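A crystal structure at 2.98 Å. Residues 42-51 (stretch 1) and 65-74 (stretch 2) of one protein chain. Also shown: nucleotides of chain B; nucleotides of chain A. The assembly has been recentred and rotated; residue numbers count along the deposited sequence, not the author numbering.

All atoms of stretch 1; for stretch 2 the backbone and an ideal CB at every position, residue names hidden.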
ATOM      1  N   THR C  42      28.976  18.564 -29.005  1.00 58.48           N
ATOM      2  CA  THR C  42      27.672  18.956 -28.516  1.00 58.61           C
ATOM      3  C   THR C  42      26.983  17.646 -28.201  1.00 62.80           C
ATOM      4  O   THR C  42      26.661  17.345 -27.046  1.00 61.94           O
ATOM      5  CB  THR C  42      26.870  19.669 -29.574  1.00 54.30           C
ATOM      6  OG1 THR C  42      27.474  20.942 -29.836  1.00 63.79           O
ATOM      7  CG2 THR C  42      25.437  19.832 -29.112  1.00 40.94           C
ATOM      8  N   ARG C  43      26.814  16.868 -29.271  1.00 66.88           N
ATOM      9  CA  ARG C  43      26.171  15.562 -29.286  1.00 61.52           C
ATOM     10  C   ARG C  43      26.686  14.625 -28.182  1.00 60.27           C
ATOM     11  O   ARG C  43      25.895  14.086 -27.403  1.00 62.42           O
ATOM     12  CB  ARG C  43      26.367  14.942 -30.682  1.00 58.95           C
ATOM     13  CG  ARG C  43      25.644  15.693 -31.853  1.00 58.18           C
ATOM     14  CD  ARG C  43      26.177  15.255 -33.265  1.00 57.10           C
ATOM     15  NE  ARG C  43      25.581  15.974 -34.403  1.00 42.61           N
ATOM     16  CZ  ARG C  43      26.195  16.190 -35.581  1.00 48.81           C
ATOM     17  NH1 ARG C  43      27.444  15.754 -35.845  1.00 33.14           N
ATOM     18  NH2 ARG C  43      25.565  16.897 -36.508  1.00 44.96           N
ATOM     19  N   ALA C  44      27.997  14.436 -28.091  1.00 54.16           N
ATOM     20  CA  ALA C  44      28.543  13.561 -27.061  1.00 55.38           C
ATOM     21  C   ALA C  44      28.108  13.951 -25.631  1.00 62.70           C
ATOM     22  O   ALA C  44      27.858  13.068 -24.795  1.00 62.77           O
ATOM     23  CB  ALA C  44      30.045  13.530 -27.161  1.00 49.96           C
ATOM     24  N   LEU C  45      28.038  15.259 -25.337  1.00 66.91           N
ATOM     25  CA  LEU C  45      27.603  15.729 -24.014  1.00 63.60           C
ATOM     26  C   LEU C  45      26.079  15.641 -23.997  1.00 66.51           C
ATOM     27  O   LEU C  45      25.472  15.113 -23.051  1.00 69.26           O
ATOM     28  CB  LEU C  45      28.058  17.169 -23.750  1.00 56.33           C
ATOM     29  CG  LEU C  45      29.570  17.411 -23.738  1.00 56.48           C
ATOM     30  CD1 LEU C  45      29.781  18.889 -23.943  1.00 58.49           C
ATOM     31  CD2 LEU C  45      30.250  16.948 -22.453  1.00 49.76           C
ATOM     32  N   GLN C  46      25.456  16.128 -25.065  1.00 68.26           N
ATOM     33  CA  GLN C  46      24.004  16.073 -25.152  1.00 70.81           C
ATOM     34  C   GLN C  46      23.546  14.684 -24.728  1.00 74.97           C
ATOM     35  O   GLN C  46      22.587  14.554 -23.974  1.00 78.32           O
ATOM     36  CB  GLN C  46      23.546  16.361 -26.570  1.00 65.67           C
ATOM     37  CG  GLN C  46      22.162  16.935 -26.628  1.00 73.61           C
ATOM     38  CD  GLN C  46      21.953  17.761 -27.899  1.00 83.36           C
ATOM     39  OE1 GLN C  46      22.844  18.511 -28.308  1.00 83.76           O
ATOM     40  NE2 GLN C  46      20.773  17.637 -28.519  1.00 84.45           N
ATOM     41  N   ALA C  47      24.254  13.654 -25.196  1.00 76.75           N
ATOM     42  CA  ALA C  47      23.933  12.272 -24.858  1.00 77.45           C
ATOM     43  C   ALA C  47      24.351  11.932 -23.445  1.00 80.12           C
ATOM     44  O   ALA C  47      23.592  11.315 -22.710  1.00 81.79           O
ATOM     45  CB  ALA C  47      24.615  11.328 -25.817  1.00 81.56           C
ATOM     46  N   ALA C  48      25.565  12.328 -23.066  1.00 82.23           N
ATOM     47  CA  ALA C  48      26.090  12.041 -21.732  1.00 84.19           C
ATOM     48  C   ALA C  48      25.249  12.700 -20.649  1.00 84.55           C
ATOM     49  O   ALA C  48      25.559  12.590 -19.461  1.00 84.24           O
ATOM     50  CB  ALA C  48      27.549  12.500 -21.625  1.00 85.55           C
ATOM     51  N   SER C  49      24.182  13.373 -21.074  1.00 83.39           N
ATOM     52  CA  SER C  49      23.273  14.052 -20.159  1.00 84.20           C
ATOM     53  C   SER C  49      21.983  13.268 -19.987  1.00 85.27           C
ATOM     54  O   SER C  49      21.222  13.529 -19.072  1.00 86.39           O
ATOM     55  CB  SER C  49      22.895  15.423 -20.699  1.00 84.91           C
ATOM     56  OG  SER C  49      21.636  15.347 -21.357  1.00 87.61           O
ATOM     57  N   ALA C  50      21.723  12.330 -20.887  1.00 87.65           N
ATOM     58  CA  ALA C  50      20.501  11.541 -20.831  1.00 86.00           C
ATOM     59  C   ALA C  50      20.277  10.951 -19.448  1.00 85.22           C
ATOM     60  O   ALA C  50      21.191  10.399 -18.844  1.00 84.80           O
ATOM     61  CB  ALA C  50      20.547  10.444 -21.872  1.00 86.70           C
ATOM     62  N   PRO C  51      19.039  11.053 -18.940  1.00 85.27           N
ATOM     63  CA  PRO C  51      18.584  10.569 -17.635  1.00 84.81           C
ATOM     64  C   PRO C  51      19.057   9.171 -17.316  1.00 86.25           C
ATOM     65  O   PRO C  51      18.423   8.193 -17.705  1.00 89.66           O
ATOM     66  CB  PRO C  51      17.066  10.617 -17.759  1.00 84.59           C
ATOM     67  CG  PRO C  51      16.838  11.725 -18.710  1.00 85.38           C
ATOM     68  CD  PRO C  51      17.886  11.476 -19.752  1.00 87.31           C
ATOM     69  N   UNK C  65      20.331   5.036 -30.049  1.00100.32           N
ATOM     70  CA  UNK C  65      20.886   6.068 -30.906  1.00104.02           C
ATOM     71  C   UNK C  65      20.814   7.404 -30.210  1.00105.19           C
ATOM     72  O   UNK C  65      19.977   7.607 -29.336  1.00107.32           O
ATOM     73  CB  UNK C  65      20.153   6.121 -32.248  1.00104.02           C
ATOM     74  N   UNK C  66      21.676   8.326 -30.616  1.00105.47           N
ATOM     75  CA  UNK C  66      21.692   9.658 -30.035  1.00103.49           C
ATOM     76  C   UNK C  66      20.328  10.337 -30.103  1.00100.95           C
ATOM     77  O   UNK C  66      19.783  10.726 -29.082  1.00104.07           O
ATOM     78  CB  UNK C  66      22.737  10.522 -30.744  1.00103.49           C
ATOM     79  N   UNK C  67      19.752  10.459 -31.294  1.00 97.18           N
ATOM     80  CA  UNK C  67      18.446  11.112 -31.445  1.00 95.93           C
ATOM     81  C   UNK C  67      17.461  10.578 -30.415  1.00 95.10           C
ATOM     82  O   UNK C  67      16.569  11.291 -29.936  1.00 90.67           O
ATOM     83  CB  UNK C  67      17.896  10.903 -32.857  1.00 95.93           C
ATOM     84  N   UNK C  68      17.700   9.330 -30.030  1.00 96.55           N
ATOM     85  CA  UNK C  68      16.842   8.650 -29.075  1.00 96.00           C
ATOM     86  C   UNK C  68      17.138   9.334 -27.773  1.00 93.32           C
ATOM     87  O   UNK C  68      16.257   9.874 -27.111  1.00 92.50           O
ATOM     88  CB  UNK C  68      17.081   7.140 -29.014  1.00 96.00           C
ATOM     89  N   UNK C  69      18.424   9.337 -27.443  1.00 90.58           N
ATOM     90  CA  UNK C  69      18.918   9.994 -26.237  1.00 84.92           C
ATOM     91  C   UNK C  69      18.347  11.409 -26.150  1.00 86.69           C
ATOM     92  O   UNK C  69      17.834  11.828 -25.121  1.00 89.71           O
ATOM     93  CB  UNK C  69      20.448  10.028 -26.225  1.00 84.92           C
ATOM     94  N   UNK C  70      18.471  12.154 -27.240  1.00 89.07           N
ATOM     95  CA  UNK C  70      17.954  13.507 -27.312  1.00 93.26           C
ATOM     96  C   UNK C  70      16.506  13.557 -26.806  1.00 95.76           C
ATOM     97  O   UNK C  70      16.133  14.506 -26.117  1.00 96.74           O
ATOM     98  CB  UNK C  70      18.042  14.033 -28.746  1.00 93.26           C
ATOM     99  N   UNK C  71      15.698  12.547 -27.157  1.00 98.40           N
ATOM    100  CA  UNK C  71      14.288  12.465 -26.724  1.00 98.17           C
ATOM    101  C   UNK C  71      14.190  11.736 -25.377  1.00 96.75           C
ATOM    102  O   UNK C  71      13.180  11.832 -24.682  1.00 96.69           O
ATOM    103  CB  UNK C  71      13.440  11.747 -27.776  1.00 98.17           C
ATOM    104  N   UNK C  72      15.235  10.991 -25.029  1.00 92.46           N
ATOM    105  CA  UNK C  72      15.287  10.277 -23.769  1.00 88.35           C
ATOM    106  C   UNK C  72      15.644  11.343 -22.737  1.00 90.49           C
ATOM    107  O   UNK C  72      15.016  11.448 -21.685  1.00 88.90           O
ATOM    108  CB  UNK C  72      16.288   9.120 -23.791  1.00 88.35           C
ATOM    109  N   UNK C  73      16.657  12.145 -23.059  1.00 93.44           N
ATOM    110  CA  UNK C  73      17.104  13.221 -22.186  1.00 98.77           C
ATOM    111  C   UNK C  73      16.055  14.331 -22.247  1.00101.22           C
ATOM    112  O   UNK C  73      16.021  15.226 -21.407  1.00102.94           O
ATOM    113  CB  UNK C  73      18.487  13.735 -22.592  1.00 98.77           C
ATOM    114  N   UNK C  74      15.182  14.246 -23.242  1.00104.46           N
ATOM    115  CA  UNK C  74      14.107  15.215 -23.388  1.00107.62           C
ATOM    116  C   UNK C  74      12.990  14.834 -22.417  1.00109.61           C
ATOM    117  O   UNK C  74      12.526  15.662 -21.644  1.00110.39           O
ATOM    118  CB  UNK C  74      13.597  15.267 -24.830  1.00107.62           C
TER
ATOM    119  P    DT B  16      22.941   7.678 -34.379  1.00 83.35           P
ATOM    120  OP1  DT B  16      23.398   6.985 -33.148  1.00 76.35           O
ATOM    121  OP2  DT B  16      22.014   8.842 -34.273  1.00 85.17           O
ATOM    122  O5'  DT B  16      24.203   8.167 -35.198  1.00 71.40           O
ATOM    123  C5'  DT B  16      25.202   7.239 -35.536  1.00 61.48           C
ATOM    124  C4'  DT B  16      26.263   7.910 -36.362  1.00 60.80           C
ATOM    125  O4'  DT B  16      25.661   8.274 -37.624  1.00 58.95           O
ATOM    126  C3'  DT B  16      26.833   9.199 -35.764  1.00 63.96           C
ATOM    127  O3'  DT B  16      28.258   9.151 -35.799  1.00 65.07           O
ATOM    128  C2'  DT B  16      26.296  10.300 -36.673  1.00 61.85           C
ATOM    129  C1'  DT B  16      26.071   9.571 -37.980  1.00 52.78           C
ATOM    130  N1   DT B  16      25.038  10.124 -38.853  1.00 43.35           N
ATOM    131  C2   DT B  16      25.427  10.573 -40.092  1.00 45.45           C
ATOM    132  O2   DT B  16      26.598  10.633 -40.441  1.00 51.16           O
ATOM    133  N3   DT B  16      24.402  10.983 -40.904  1.00 41.24           N
ATOM    134  C4   DT B  16      23.065  11.027 -40.586  1.00 45.84           C
ATOM    135  O4   DT B  16      22.247  11.401 -41.426  1.00 56.85           O
ATOM    136  C5   DT B  16      22.733  10.602 -39.243  1.00 40.61           C
ATOM    137  C7   DT B  16      21.304  10.667 -38.804  1.00 37.49           C
ATOM    138  C6   DT B  16      23.726  10.167 -38.453  1.00 37.28           C
ATOM    139  P    DG B  18      32.608  14.533 -37.048  1.00 68.19           P
ATOM    140  OP1  DG B  18      33.864  13.990 -36.480  1.00 63.38           O
ATOM    141  OP2  DG B  18      31.524  14.993 -36.148  1.00 65.82           O
ATOM    142  O5'  DG B  18      33.002  15.678 -38.051  1.00 68.56           O
ATOM    143  C5'  DG B  18      33.773  15.361 -39.186  1.00 69.20           C
ATOM    144  C4'  DG B  18      33.487  16.358 -40.275  1.00 69.35           C
ATOM    145  O4'  DG B  18      32.071  16.321 -40.562  1.00 72.09           O
ATOM    146  C3'  DG B  18      33.792  17.781 -39.847  1.00 67.75           C
ATOM    147  O3'  DG B  18      34.404  18.464 -40.917  1.00 76.09           O
ATOM    148  C2'  DG B  18      32.439  18.363 -39.474  1.00 62.31           C
ATOM    149  C1'  DG B  18      31.473  17.581 -40.337  1.00 58.67           C
ATOM    150  N9   DG B  18      30.190  17.319 -39.711  1.00 50.55           N
ATOM    151  C8   DG B  18      29.974  16.872 -38.432  1.00 48.97           C
ATOM    152  N7   DG B  18      28.704  16.731 -38.147  1.00 47.55           N
ATOM    153  C5   DG B  18      28.050  17.101 -39.316  1.00 47.43           C
ATOM    154  C6   DG B  18      26.658  17.131 -39.622  1.00 49.39           C
ATOM    155  O6   DG B  18      25.718  16.845 -38.881  1.00 54.95           O
ATOM    156  N1   DG B  18      26.418  17.541 -40.942  1.00 38.62           N
ATOM    157  C2   DG B  18      27.410  17.873 -41.847  1.00 45.25           C
ATOM    158  N2   DG B  18      27.004  18.218 -43.079  1.00 41.73           N
ATOM    159  N3   DG B  18      28.715  17.861 -41.562  1.00 46.16           N
ATOM    160  C4   DG B  18      28.956  17.463 -40.291  1.00 46.83           C
ATOM    161  P    DT A   5      25.282  22.995 -26.635  1.00 75.51           P
ATOM    162  OP1  DT A   5      24.289  22.592 -25.606  1.00 68.70           O
ATOM    163  OP2  DT A   5      26.499  22.165 -26.860  1.00 74.82           O
ATOM    164  O5'  DT A   5      24.489  23.241 -27.992  1.00 68.46           O
ATOM    165  C5'  DT A   5      23.468  24.219 -28.016  1.00 72.17           C
ATOM    166  C4'  DT A   5      22.630  24.107 -29.266  1.00 72.68           C
ATOM    167  O4'  DT A   5      23.281  24.725 -30.397  1.00 70.26           O
ATOM    168  C3'  DT A   5      22.213  22.710 -29.708  1.00 72.15           C
ATOM    169  O3'  DT A   5      20.810  22.724 -29.992  1.00 78.66           O
ATOM    170  C2'  DT A   5      23.028  22.489 -30.970  1.00 68.09           C
ATOM    171  C1'  DT A   5      23.182  23.891 -31.526  1.00 56.44           C
ATOM    172  N1   DT A   5      24.403  24.104 -32.308  1.00 50.84           N
ATOM    173  C2   DT A   5      24.295  24.710 -33.549  1.00 50.10           C
ATOM    174  O2   DT A   5      23.221  25.082 -34.020  1.00 53.29           O
ATOM    175  N3   DT A   5      25.491  24.889 -34.208  1.00 42.38           N
ATOM    176  C4   DT A   5      26.751  24.541 -33.745  1.00 46.27           C
ATOM    177  O4   DT A   5      27.755  24.782 -34.425  1.00 49.78           O
ATOM    178  C5   DT A   5      26.785  23.903 -32.450  1.00 45.25           C
ATOM    179  C7   DT A   5      28.111  23.464 -31.905  1.00 43.33           C
ATOM    180  C6   DT A   5      25.626  23.721 -31.801  1.00 42.85           C

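Position 65 precedes the helix of stretch 2, with phi/psi of -89/156, and its ideal CB has nothing of stretch 1 within 5.5 Å. What lies nearby is the DT16 phosphate of chain B, so a small polar residue would suit. It is Thr65, whose OG1 lies 2.9 Å from OP1 of DT16.

Position 66 opens the helix (-55/-56). Its CB points toward stretch 1, 5.3 Å from Ala47 CB, which leaves room for a long side chain between Ala47, Gln46 and the aliphatic part of Arg43. Leucine, methionine or an aromatic residue would fit. Phe66 occupies the space with chi1 t. Arg43 CG sits over one ring face, 4.2 Å from the centroid of the Phe66 ring and 27° off its normal, a CH-pi contact, while Gln46 CB meets the edge at 3.7 Å from Phe66 CE2. Arg43 continues to DG18 of chain B, its NH1 donating to N7 at 2.8 Å. At the backbone, Phe66 N makes a weak 3.3 Å hydrogen bond to OP1 of DT16.

Positions 67 and 68 are out of reach of stretch 1, which therefore selects nothing; they are Ser67 and Asp68.

Position 69 points toward stretch 1, its CB 4.4 Å from both Ala47 CA and Ala50 CB. The small alanines permit either a compact apolar residue or a flat ring that turns aside. Tyr69, chi1 m, presents one face to Ala47 CB (4.2 Å from Tyr69 CG) and its edge to Ala50 CB (3.4 Å from Tyr69 CD1).

Position 70 points sideways, with CB 4.5 Å from Gln46 NE2; polar or long flexible residues are plausible. Lys70 passes Gln46 with its aliphatic portion, CG lying 3.5 Å from Gln46 NE2, and its end leads away.

Position 71 is out of reach and holds Thr71, whose OG1 donates to Asp68 O at 3.1 Å.

Position 72 points sideways, its CB 4.9 Å from Ala50 CB and from Pro51 CD. That apolar border suits leucine, isoleucine, valine or methionine. Leu72 (chi1 t, chi2 p) places CD2 4.1 Å from Ala50 CB.

Position 73 is the tightest: its ideal CB lies 3.5 Å from Ala50 CA, and the CA atoms of the two residues are 4.0 Å apart. Pro51 CD and Ser49 OG are each 3.7 Å from that CB, favouring alanine, serine or cysteine. Cys73 brings SG to 3.7 Å from Ser49 OG, which itself donates to Gln46 O at 2.9 Å, and its CA lies 3.1 Å from Pro51 CD.

Position 74 points away, leaving the choice open; it is Ala74.

Stretch 2, residues 65-74: TFSDYKTLCA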
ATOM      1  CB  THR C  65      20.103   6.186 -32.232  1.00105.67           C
ATOM      2  OG1 THR C  65      20.889   5.630 -33.295  1.00105.46           O
ATOM      3  CG2 THR C  65      19.753   7.661 -32.556  1.00108.05           C
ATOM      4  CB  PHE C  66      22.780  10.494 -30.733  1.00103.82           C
ATOM      5  CG  PHE C  66      22.637  11.967 -30.540  1.00102.29           C
ATOM      6  CD1 PHE C  66      21.803  12.700 -31.372  1.00100.47           C
ATOM      7  CD2 PHE C  66      23.309  12.623 -29.514  1.00104.41           C
ATOM      8  CE1 PHE C  66      21.630  14.067 -31.197  1.00101.49           C
ATOM      9  CE2 PHE C  66      23.147  14.001 -29.326  1.00105.04           C
ATOM     10  CZ  PHE C  66      22.302  14.723 -30.175  1.00103.37           C
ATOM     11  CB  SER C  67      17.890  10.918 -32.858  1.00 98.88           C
ATOM     12  OG  SER C  67      17.346  12.137 -33.364  1.00 99.96           O
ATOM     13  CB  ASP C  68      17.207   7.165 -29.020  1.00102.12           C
ATOM     14  CG  ASP C  68      17.034   6.482 -30.358  1.00107.56           C
ATOM     15  OD1 ASP C  68      16.050   6.856 -31.043  1.00106.35           O
ATOM     16  OD2 ASP C  68      17.851   5.585 -30.709  1.00107.68           O
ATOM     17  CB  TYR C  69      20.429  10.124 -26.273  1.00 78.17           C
ATOM     18  CG  TYR C  69      21.218   8.908 -25.898  1.00 74.83           C
ATOM     19  CD1 TYR C  69      21.377   8.543 -24.576  1.00 75.17           C
ATOM     20  CD2 TYR C  69      21.906   8.190 -26.858  1.00 77.22           C
ATOM     21  CE1 TYR C  69      22.226   7.494 -24.204  1.00 76.64           C
ATOM     22  CE2 TYR C  69      22.752   7.132 -26.504  1.00 79.90           C
ATOM     23  CZ  TYR C  69      22.918   6.790 -25.166  1.00 76.79           C
ATOM     24  OH  TYR C  69      23.811   5.789 -24.784  1.00 70.41           O
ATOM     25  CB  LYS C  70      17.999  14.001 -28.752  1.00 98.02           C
ATOM     26  CG  LYS C  70      18.072  15.512 -28.883  1.00104.94           C
ATOM     27  CD  LYS C  70      17.437  15.999 -30.195  1.00111.62           C
ATOM     28  CE  LYS C  70      17.943  15.241 -31.432  1.00113.15           C
ATOM     29  NZ  LYS C  70      17.252  15.695 -32.681  1.00113.50           N
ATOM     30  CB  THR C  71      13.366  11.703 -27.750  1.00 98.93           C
ATOM     31  OG1 THR C  71      13.179  10.345 -27.322  1.00 97.52           O
ATOM     32  CG2 THR C  71      13.980  11.702 -29.154  1.00101.59           C
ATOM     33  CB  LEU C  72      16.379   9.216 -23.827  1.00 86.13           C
ATOM     34  CG  LEU C  72      16.489   8.324 -22.598  1.00 85.56           C
ATOM     35  CD1 LEU C  72      15.279   7.425 -22.557  1.00 87.96           C
ATOM     36  CD2 LEU C  72      17.749   7.494 -22.653  1.00 84.04           C
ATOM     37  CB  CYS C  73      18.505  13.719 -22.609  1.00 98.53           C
ATOM     38  SG  CYS C  73      18.529  15.405 -23.279  1.00104.08           S
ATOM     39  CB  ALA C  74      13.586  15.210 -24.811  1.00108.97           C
TER
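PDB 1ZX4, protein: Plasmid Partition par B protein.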